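Local atomic coordinates of rhizobiales Sp. Pch2 (Marine metagenome, PDB entry 6PB3), a protein that is a TRIP13/Pch2-like AAA+ ATPase, probably a remodeller of HORMA domain proteins that helps regulate bacterial cGAS-like enzymes in immunity against bacteriophages. Residues I128-L142 / A182-P196. Numbering follows the deposited sequence.
Sequences ISAAFEHTVSEARKL and AFIRGIDRLGNGALP
F132 and G186 face each other where helices 128-141 and 182-192 run side by side in the same direction, their axes 9.0 Å apart and only 11° from parallel. The pairs S129–A182, F132–G186 and V136–L190 set the register; beyond the second helix, which ends before G193, the chain swings over toward the first and L195 comes level with A139. F132 is a knob in the hole formed by F183, G186, I187 and L190. Having no side chain, G186 lets the ring lie flat on its backbone, with CA 3.5 Å from the ring centroid in a CH-pi contact. Around the ring's edge stand F183 CD1 and L190 CD1, while the two phenyl planes are inclined at 61°. I128 prolongs this apolar seam: its CG2 branch, anti to the backbone N, reaches F183 N at 3.6 Å and also meets the small A182. V136 divides its methyls, CG2 meeting L190 CD2 at 3.7 Å and CG1 meeting L195 CD1. The small A139 admits L195 CB at 3.8 Å and the ring of P196. On the solvent side R189, extended from CG to NE, crosses V136, whose CG2 lies over one guanidinium face, and forms a salt bridge with E133 OE1. Both NH1 and NH2 converge on that oxygen, the NH1 hydrogen bond being weak and the NH2–OE1 separation of 2.4 Å doubtfully short. R140 brings a second positive charge near R189, while its CG packs 3.5 Å from L195 CD2. The inner side rests on the central sheet of this P-loop NTPase fold: F132 touches L155 and V199, and F183 and L190 lean on strand 197-203. P196, backbone-bonded to V153 of strand 151-157, leads into strand 197-203, and the helix pair covers these neighbouring, parallel strands.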
ATOM      1  N   ILE A 128      -2.080 -33.585  -0.864  1.00 86.27           N
ATOM      2  CA  ILE A 128      -1.663 -33.484   0.531  1.00 82.55           C
ATOM      3  C   ILE A 128      -2.161 -34.684   1.327  1.00 66.15           C
ATOM      4  O   ILE A 128      -1.404 -35.302   2.085  1.00 68.04           O
ATOM      5  CB  ILE A 128      -2.155 -32.158   1.133  1.00 81.52           C
ATOM      6  CG1 ILE A 128      -1.387 -30.989   0.513  1.00 89.64           C
ATOM      7  CG2 ILE A 128      -2.025 -32.182   2.636  1.00 75.63           C
ATOM      8  CD1 ILE A 128      -1.982 -29.631   0.822  1.00 99.82           C
ATOM      9  N   SER A 129      -3.442 -35.031   1.159  1.00 66.00           N
ATOM     10  CA  SER A 129      -3.988 -36.230   1.791  1.00 72.85           C
ATOM     11  C   SER A 129      -3.161 -37.459   1.445  1.00 74.02           C
ATOM     12  O   SER A 129      -2.733 -38.203   2.335  1.00 81.29           O
ATOM     13  CB  SER A 129      -5.442 -36.438   1.364  1.00 70.85           C
ATOM     14  OG  SER A 129      -6.246 -35.357   1.786  1.00 98.80           O
ATOM     15  N   ALA A 130      -2.939 -37.693   0.149  1.00 81.70           N
ATOM     16  CA  ALA A 130      -2.182 -38.866  -0.271  1.00 81.25           C
ATOM     17  C   ALA A 130      -0.825 -38.901   0.408  1.00 67.94           C
ATOM     18  O   ALA A 130      -0.434 -39.924   0.979  1.00 80.40           O
ATOM     19  CB  ALA A 130      -2.023 -38.881  -1.790  1.00 86.19           C
ATOM     20  N   ALA A 131      -0.103 -37.779   0.378  1.00 64.47           N
ATOM     21  CA  ALA A 131       1.210 -37.714   1.009  1.00 70.69           C
ATOM     22  C   ALA A 131       1.133 -38.107   2.478  1.00 84.14           C
ATOM     23  O   ALA A 131       1.968 -38.874   2.974  1.00 79.72           O
ATOM     24  CB  ALA A 131       1.791 -36.309   0.857  1.00 73.88           C
ATOM     25  N   PHE A 132       0.119 -37.605   3.190  1.00 78.56           N
ATOM     26  CA  PHE A 132       0.009 -37.927   4.607  1.00 78.86           C
ATOM     27  C   PHE A 132      -0.406 -39.374   4.814  1.00 75.01           C
ATOM     28  O   PHE A 132       0.077 -40.033   5.742  1.00 66.94           O
ATOM     29  CB  PHE A 132      -0.967 -36.984   5.301  1.00 70.23           C
ATOM     30  CG  PHE A 132      -0.329 -35.717   5.772  1.00 65.62           C
ATOM     31  CD1 PHE A 132       0.554 -35.732   6.837  1.00 57.45           C
ATOM     32  CD2 PHE A 132      -0.585 -34.520   5.135  1.00 70.19           C
ATOM     33  CE1 PHE A 132       1.137 -34.568   7.277  1.00 57.50           C
ATOM     34  CE2 PHE A 132       0.005 -33.355   5.565  1.00 63.90           C
ATOM     35  CZ  PHE A 132       0.866 -33.377   6.631  1.00 63.03           C
ATOM     36  N   GLU A 133      -1.288 -39.893   3.961  1.00 66.86           N
ATOM     37  CA  GLU A 133      -1.662 -41.295   4.083  1.00 73.61           C
ATOM     38  C   GLU A 133      -0.458 -42.204   3.857  1.00 87.53           C
ATOM     39  O   GLU A 133      -0.242 -43.169   4.600  1.00 79.00           O
ATOM     40  CB  GLU A 133      -2.774 -41.638   3.101  1.00 78.62           C
ATOM     41  CG  GLU A 133      -3.217 -43.090   3.224  1.00 86.82           C
ATOM     42  CD  GLU A 133      -3.747 -43.417   4.608  1.00 98.15           C
ATOM     43  OE1 GLU A 133      -4.343 -42.525   5.246  1.00100.61           O
ATOM     44  OE2 GLU A 133      -3.571 -44.567   5.058  1.00104.66           O
ATOM     45  N   HIS A 134       0.337 -41.909   2.827  1.00 87.99           N
ATOM     46  CA  HIS A 134       1.549 -42.684   2.591  1.00 83.54           C
ATOM     47  C   HIS A 134       2.502 -42.568   3.772  1.00 77.96           C
ATOM     48  O   HIS A 134       3.050 -43.574   4.241  1.00 72.38           O
ATOM     49  CB  HIS A 134       2.221 -42.216   1.299  1.00 81.81           C
ATOM     50  CG  HIS A 134       3.414 -43.032   0.899  1.00 98.30           C
ATOM     51  ND1 HIS A 134       4.698 -42.532   0.927  1.00 93.13           N
ATOM     52  CD2 HIS A 134       3.518 -44.309   0.455  1.00 99.63           C
ATOM     53  CE1 HIS A 134       5.543 -43.463   0.519  1.00 94.65           C
ATOM     54  NE2 HIS A 134       4.852 -44.551   0.227  1.00 99.04           N
ATOM     55  N   THR A 135       2.687 -41.350   4.285  1.00 74.99           N
ATOM     56  CA  THR A 135       3.603 -41.148   5.400  1.00 66.84           C
ATOM     57  C   THR A 135       3.182 -41.968   6.614  1.00 83.57           C
ATOM     58  O   THR A 135       4.021 -42.613   7.256  1.00 85.54           O
ATOM     59  CB  THR A 135       3.673 -39.665   5.747  1.00 64.03           C
ATOM     60  OG1 THR A 135       4.013 -38.922   4.571  1.00 75.91           O
ATOM     61  CG2 THR A 135       4.720 -39.415   6.813  1.00 68.60           C
ATOM     62  N   VAL A 136       1.881 -41.980   6.921  1.00 74.39           N
ATOM     63  CA  VAL A 136       1.375 -42.781   8.033  1.00 70.58           C
ATOM     64  C   VAL A 136       1.649 -44.261   7.798  1.00 72.53           C
ATOM     65  O   VAL A 136       2.120 -44.972   8.694  1.00 74.97           O
ATOM     66  CB  VAL A 136      -0.127 -42.507   8.241  1.00 81.68           C
ATOM     67  CG1 VAL A 136      -0.707 -43.448   9.286  1.00 80.25           C
ATOM     68  CG2 VAL A 136      -0.356 -41.051   8.631  1.00 69.48           C
ATOM     69  N   SER A 137       1.361 -44.749   6.590  1.00 79.62           N
ATOM     70  CA  SER A 137       1.557 -46.166   6.295  1.00 84.79           C
ATOM     71  C   SER A 137       3.018 -46.569   6.476  1.00 77.40           C
ATOM     72  O   SER A 137       3.325 -47.551   7.162  1.00 90.70           O
ATOM     73  CB  SER A 137       1.077 -46.473   4.874  1.00 84.70           C
ATOM     74  OG  SER A 137       1.390 -47.802   4.505  1.00107.31           O
ATOM     75  N   GLU A 138       3.936 -45.813   5.873  1.00 78.32           N
ATOM     76  CA  GLU A 138       5.353 -46.142   5.983  1.00 68.87           C
ATOM     77  C   GLU A 138       5.832 -46.068   7.426  1.00 85.34           C
ATOM     78  O   GLU A 138       6.623 -46.907   7.868  1.00 90.42           O
ATOM     79  CB  GLU A 138       6.174 -45.215   5.093  1.00 68.45           C
ATOM     80  CG  GLU A 138       6.139 -45.609   3.629  1.00 77.53           C
ATOM     81  CD  GLU A 138       6.676 -47.013   3.408  1.00 94.26           C
ATOM     82  OE1 GLU A 138       7.792 -47.309   3.895  1.00 87.52           O
ATOM     83  OE2 GLU A 138       5.971 -47.824   2.768  1.00102.26           O
ATOM     84  N   ALA A 139       5.353 -45.079   8.183  1.00 77.54           N
ATOM     85  CA  ALA A 139       5.760 -44.957   9.579  1.00 76.62           C
ATOM     86  C   ALA A 139       5.271 -46.141  10.411  1.00 83.09           C
ATOM     87  O   ALA A 139       5.937 -46.547  11.371  1.00 86.21           O
ATOM     88  CB  ALA A 139       5.251 -43.641  10.164  1.00 67.38           C
ATOM     89  N   ARG A 140       4.106 -46.702  10.065  1.00 92.06           N
ATOM     90  CA  ARG A 140       3.623 -47.899  10.756  1.00104.59           C
ATOM     91  C   ARG A 140       4.522 -49.096  10.474  1.00113.96           C
ATOM     92  O   ARG A 140       4.835 -49.876  11.382  1.00115.90           O
ATOM     93  CB  ARG A 140       2.181 -48.211  10.345  1.00107.86           C
ATOM     94  CG  ARG A 140       1.120 -47.353  11.030  1.00107.22           C
ATOM     95  CD  ARG A 140      -0.281 -47.643  10.496  1.00106.56           C
ATOM     96  NE  ARG A 140      -1.265 -46.697  11.017  1.00 98.86           N
ATOM     97  CZ  ARG A 140      -2.338 -46.289  10.341  1.00111.10           C
ATOM     98  NH1 ARG A 140      -2.555 -46.743   9.111  1.00114.22           N
ATOM     99  NH2 ARG A 140      -3.184 -45.420  10.884  1.00112.70           N
ATOM    100  N   LYS A 141       4.932 -49.264   9.215  1.00123.56           N
ATOM    101  CA  LYS A 141       5.884 -50.315   8.874  1.00127.22           C
ATOM    102  C   LYS A 141       7.167 -50.175   9.684  1.00124.83           C
ATOM    103  O   LYS A 141       7.700 -51.167  10.196  1.00127.67           O
ATOM    104  CB  LYS A 141       6.181 -50.276   7.375  1.00131.82           C
ATOM    105  CG  LYS A 141       7.379 -51.107   6.952  1.00143.22           C
ATOM    106  CD  LYS A 141       7.607 -51.042   5.446  1.00146.48           C
ATOM    107  CE  LYS A 141       8.773 -51.936   5.028  1.00147.45           C
ATOM    108  NZ  LYS A 141       8.944 -52.018   3.548  1.00144.16           N
ATOM    109  N   LEU A 142       7.664 -48.952   9.829  1.00117.76           N
ATOM    110  CA  LEU A 142       8.873 -48.696  10.599  1.00100.17           C
ATOM    111  C   LEU A 142       8.656 -48.942  12.088  1.00 92.06           C
ATOM    112  O   LEU A 142       9.614 -49.047  12.854  1.00 94.08           O
ATOM    113  CB  LEU A 142       9.352 -47.264  10.368  1.00 83.48           C
ATOM    114  CG  LEU A 142       9.715 -46.940   8.923  1.00 74.18           C
ATOM    115  CD1 LEU A 142      10.465 -45.630   8.870  1.00 75.62           C
ATOM    116  CD2 LEU A 142      10.535 -48.066   8.313  1.00 82.93           C
ATOM    117  N   ALA A 182      -6.573 -30.264   4.694  1.00 91.43           N
ATOM    118  CA  ALA A 182      -5.934 -31.564   4.502  1.00 77.09           C
ATOM    119  C   ALA A 182      -4.586 -31.629   5.210  1.00 64.58           C
ATOM    120  O   ALA A 182      -4.209 -32.671   5.755  1.00 69.41           O
ATOM    121  CB  ALA A 182      -5.767 -31.851   3.011  1.00 70.75           C
ATOM    122  N   PHE A 183      -3.846 -30.523   5.200  1.00 75.06           N
ATOM    123  CA  PHE A 183      -2.533 -30.483   5.830  1.00 73.30           C
ATOM    124  C   PHE A 183      -2.652 -30.537   7.346  1.00 77.61           C
ATOM    125  O   PHE A 183      -1.922 -31.280   8.013  1.00 65.32           O
ATOM    126  CB  PHE A 183      -1.815 -29.216   5.384  1.00 73.00           C
ATOM    127  CG  PHE A 183      -0.381 -29.157   5.785  1.00 66.29           C
ATOM    128  CD1 PHE A 183       0.546 -30.021   5.224  1.00 67.84           C
ATOM    129  CD2 PHE A 183       0.050 -28.231   6.721  1.00 78.83           C
ATOM    130  CE1 PHE A 183       1.878 -29.964   5.589  1.00 58.66           C
ATOM    131  CE2 PHE A 183       1.376 -28.166   7.092  1.00 78.42           C
ATOM    132  CZ  PHE A 183       2.291 -29.041   6.530  1.00 67.09           C
ATOM    133  N   ILE A 184      -3.582 -29.755   7.898  1.00 73.63           N
ATOM    134  CA  ILE A 184      -3.834 -29.741   9.337  1.00 71.73           C
ATOM    135  C   ILE A 184      -4.246 -31.123   9.821  1.00 61.06           C
ATOM    136  O   ILE A 184      -3.732 -31.633  10.823  1.00 64.05           O
ATOM    137  CB  ILE A 184      -4.924 -28.708   9.664  1.00 87.81           C
ATOM    138  CG1 ILE A 184      -4.388 -27.288   9.544  1.00 92.00           C
ATOM    139  CG2 ILE A 184      -5.541 -28.975  11.014  1.00 86.97           C
ATOM    140  CD1 ILE A 184      -5.516 -26.320   9.306  1.00 97.86           C
ATOM    141  N   ARG A 185      -5.221 -31.725   9.141  1.00 61.00           N
ATOM    142  CA  ARG A 185      -5.642 -33.076   9.492  1.00 70.03           C
ATOM    143  C   ARG A 185      -4.471 -34.049   9.435  1.00 72.24           C
ATOM    144  O   ARG A 185      -4.354 -34.939  10.285  1.00 63.94           O
ATOM    145  CB  ARG A 185      -6.773 -33.522   8.567  1.00 82.01           C
ATOM    146  CG  ARG A 185      -8.052 -32.716   8.755  1.00 92.73           C
ATOM    147  CD  ARG A 185      -9.106 -33.051   7.717  1.00 97.19           C
ATOM    148  NE  ARG A 185     -10.273 -32.184   7.854  1.00121.89           N
ATOM    149  CZ  ARG A 185     -11.394 -32.318   7.151  1.00137.12           C
ATOM    150  NH1 ARG A 185     -11.504 -33.291   6.253  1.00144.57           N
ATOM    151  NH2 ARG A 185     -12.410 -31.482   7.347  1.00130.89           N
ATOM    152  N   GLY A 186      -3.578 -33.883   8.456  1.00 66.60           N
ATOM    153  CA  GLY A 186      -2.430 -34.775   8.362  1.00 61.19           C
ATOM    154  C   GLY A 186      -1.485 -34.617   9.537  1.00 71.29           C
ATOM    155  O   GLY A 186      -1.034 -35.607  10.124  1.00 67.80           O
ATOM    156  N   ILE A 187      -1.178 -33.371   9.896  1.00 62.63           N
ATOM    157  CA  ILE A 187      -0.281 -33.099  11.016  1.00 60.20           C
ATOM    158  C   ILE A 187      -0.856 -33.647  12.315  1.00 69.67           C
ATOM    159  O   ILE A 187      -0.151 -34.272  13.113  1.00 66.45           O
ATOM    160  CB  ILE A 187      -0.038 -31.590  11.130  1.00 63.81           C
ATOM    161  CG1 ILE A 187       0.755 -31.095   9.928  1.00 80.49           C
ATOM    162  CG2 ILE A 187       0.642 -31.256  12.444  1.00 58.39           C
ATOM    163  CD1 ILE A 187       0.945 -29.620   9.965  1.00 83.72           C
ATOM    164  N   ASP A 188      -2.136 -33.374  12.571  1.00 64.61           N
ATOM    165  CA  ASP A 188      -2.776 -33.882  13.781  1.00 66.62           C
ATOM    166  C   ASP A 188      -2.716 -35.401  13.830  1.00 72.05           C
ATOM    167  O   ASP A 188      -2.469 -35.991  14.889  1.00 74.26           O
ATOM    168  CB  ASP A 188      -4.227 -33.411  13.837  1.00 68.68           C
ATOM    169  CG  ASP A 188      -4.340 -31.939  14.083  1.00 71.21           C
ATOM    170  OD1 ASP A 188      -3.305 -31.316  14.396  1.00 80.28           O
ATOM    171  OD2 ASP A 188      -5.457 -31.402  13.963  1.00 75.91           O
ATOM    172  N   ARG A 189      -2.936 -36.046  12.686  1.00 61.10           N
ATOM    173  CA  ARG A 189      -2.920 -37.501  12.632  1.00 67.57           C
ATOM    174  C   ARG A 189      -1.538 -38.046  12.989  1.00 76.30           C
ATOM    175  O   ARG A 189      -1.422 -39.041  13.715  1.00 72.05           O
ATOM    176  CB  ARG A 189      -3.362 -37.942  11.240  1.00 67.99           C
ATOM    177  CG  ARG A 189      -3.681 -39.399  11.078  1.00 89.88           C
ATOM    178  CD  ARG A 189      -4.261 -39.602   9.694  1.00 93.23           C
ATOM    179  NE  ARG A 189      -4.185 -40.984   9.243  1.00 90.12           N
ATOM    180  CZ  ARG A 189      -4.283 -41.350   7.970  1.00 79.89           C
ATOM    181  NH1 ARG A 189      -4.455 -40.434   7.022  1.00 68.89           N
ATOM    182  NH2 ARG A 189      -4.193 -42.630   7.642  1.00 93.44           N
ATOM    183  N   LEU A 190      -0.477 -37.392  12.507  1.00 59.37           N
ATOM    184  CA  LEU A 190       0.873 -37.797  12.886  1.00 64.69           C
ATOM    185  C   LEU A 190       1.113 -37.559  14.373  1.00 75.61           C
ATOM    186  O   LEU A 190       1.834 -38.327  15.025  1.00 81.08           O
ATOM    187  CB  LEU A 190       1.911 -37.038  12.057  1.00 58.23           C
ATOM    188  CG  LEU A 190       1.976 -37.323  10.555  1.00 67.92           C
ATOM    189  CD1 LEU A 190       3.156 -36.595   9.901  1.00 60.07           C
ATOM    190  CD2 LEU A 190       2.058 -38.810  10.300  1.00 72.94           C
ATOM    191  N   GLY A 191       0.534 -36.483  14.918  1.00 74.68           N
ATOM    192  CA  GLY A 191       0.748 -36.173  16.321  1.00 81.86           C
ATOM    193  C   GLY A 191      -0.039 -37.078  17.246  1.00 98.82           C
ATOM    194  O   GLY A 191       0.476 -37.516  18.281  1.00 98.96           O
ATOM    195  N   ASN A 192      -1.279 -37.405  16.864  1.00102.81           N
ATOM    196  CA  ASN A 192      -2.101 -38.302  17.669  1.00105.13           C
ATOM    197  C   ASN A 192      -1.409 -39.643  17.885  1.00105.60           C
ATOM    198  O   ASN A 192      -1.378 -40.162  19.007  1.00100.73           O
ATOM    199  CB  ASN A 192      -3.466 -38.496  17.003  1.00100.93           C
ATOM    200  CG  ASN A 192      -4.464 -37.414  17.380  1.00102.72           C
ATOM    201  OD1 ASN A 192      -4.331 -36.757  18.417  1.00 98.16           O
ATOM    202  ND2 ASN A 192      -5.479 -37.232  16.540  1.00106.93           N
ATOM    203  N   GLY A 193      -0.808 -40.194  16.839  1.00102.75           N
ATOM    204  CA  GLY A 193      -0.136 -41.464  16.976  1.00101.92           C
ATOM    205  C   GLY A 193       1.263 -41.320  17.533  1.00 97.55           C
ATOM    206  O   GLY A 193       1.824 -40.231  17.646  1.00101.15           O
ATOM    207  N   ALA A 194       1.836 -42.461  17.899  1.00100.84           N
ATOM    208  CA  ALA A 194       3.240 -42.530  18.266  1.00104.57           C
ATOM    209  C   ALA A 194       4.131 -42.812  17.064  1.00108.14           C
ATOM    210  O   ALA A 194       5.275 -43.247  17.236  1.00115.74           O
ATOM    211  CB  ALA A 194       3.452 -43.594  19.341  1.00109.54           C
ATOM    212  N   LEU A 195       3.628 -42.577  15.859  1.00 94.45           N
ATOM    213  CA  LEU A 195       4.356 -42.946  14.659  1.00 79.35           C
ATOM    214  C   LEU A 195       5.624 -42.108  14.528  1.00 68.56           C
ATOM    215  O   LEU A 195       5.586 -40.885  14.712  1.00 62.95           O
ATOM    216  CB  LEU A 195       3.481 -42.751  13.426  1.00 85.35           C
ATOM    217  CG  LEU A 195       2.100 -43.406  13.469  1.00 84.40           C
ATOM    218  CD1 LEU A 195       1.206 -42.852  12.373  1.00 78.88           C
ATOM    219  CD2 LEU A 195       2.224 -44.918  13.348  1.00 87.12           C
ATOM    220  N   PRO A 196       6.753 -42.732  14.215  1.00 54.00           N
ATOM    221  CA  PRO A 196       8.029 -42.006  14.020  1.00 50.37           C
ATOM    222  C   PRO A 196       8.045 -41.247  12.695  1.00 60.60           C
ATOM    223  O   PRO A 196       8.635 -41.677  11.690  1.00 61.77           O
ATOM    224  CB  PRO A 196       9.062 -43.136  14.040  1.00 58.82           C
ATOM    225  CG  PRO A 196       8.317 -44.306  13.455  1.00 63.13           C
ATOM    226  CD  PRO A 196       6.885 -44.173  13.930  1.00 54.08           C
TER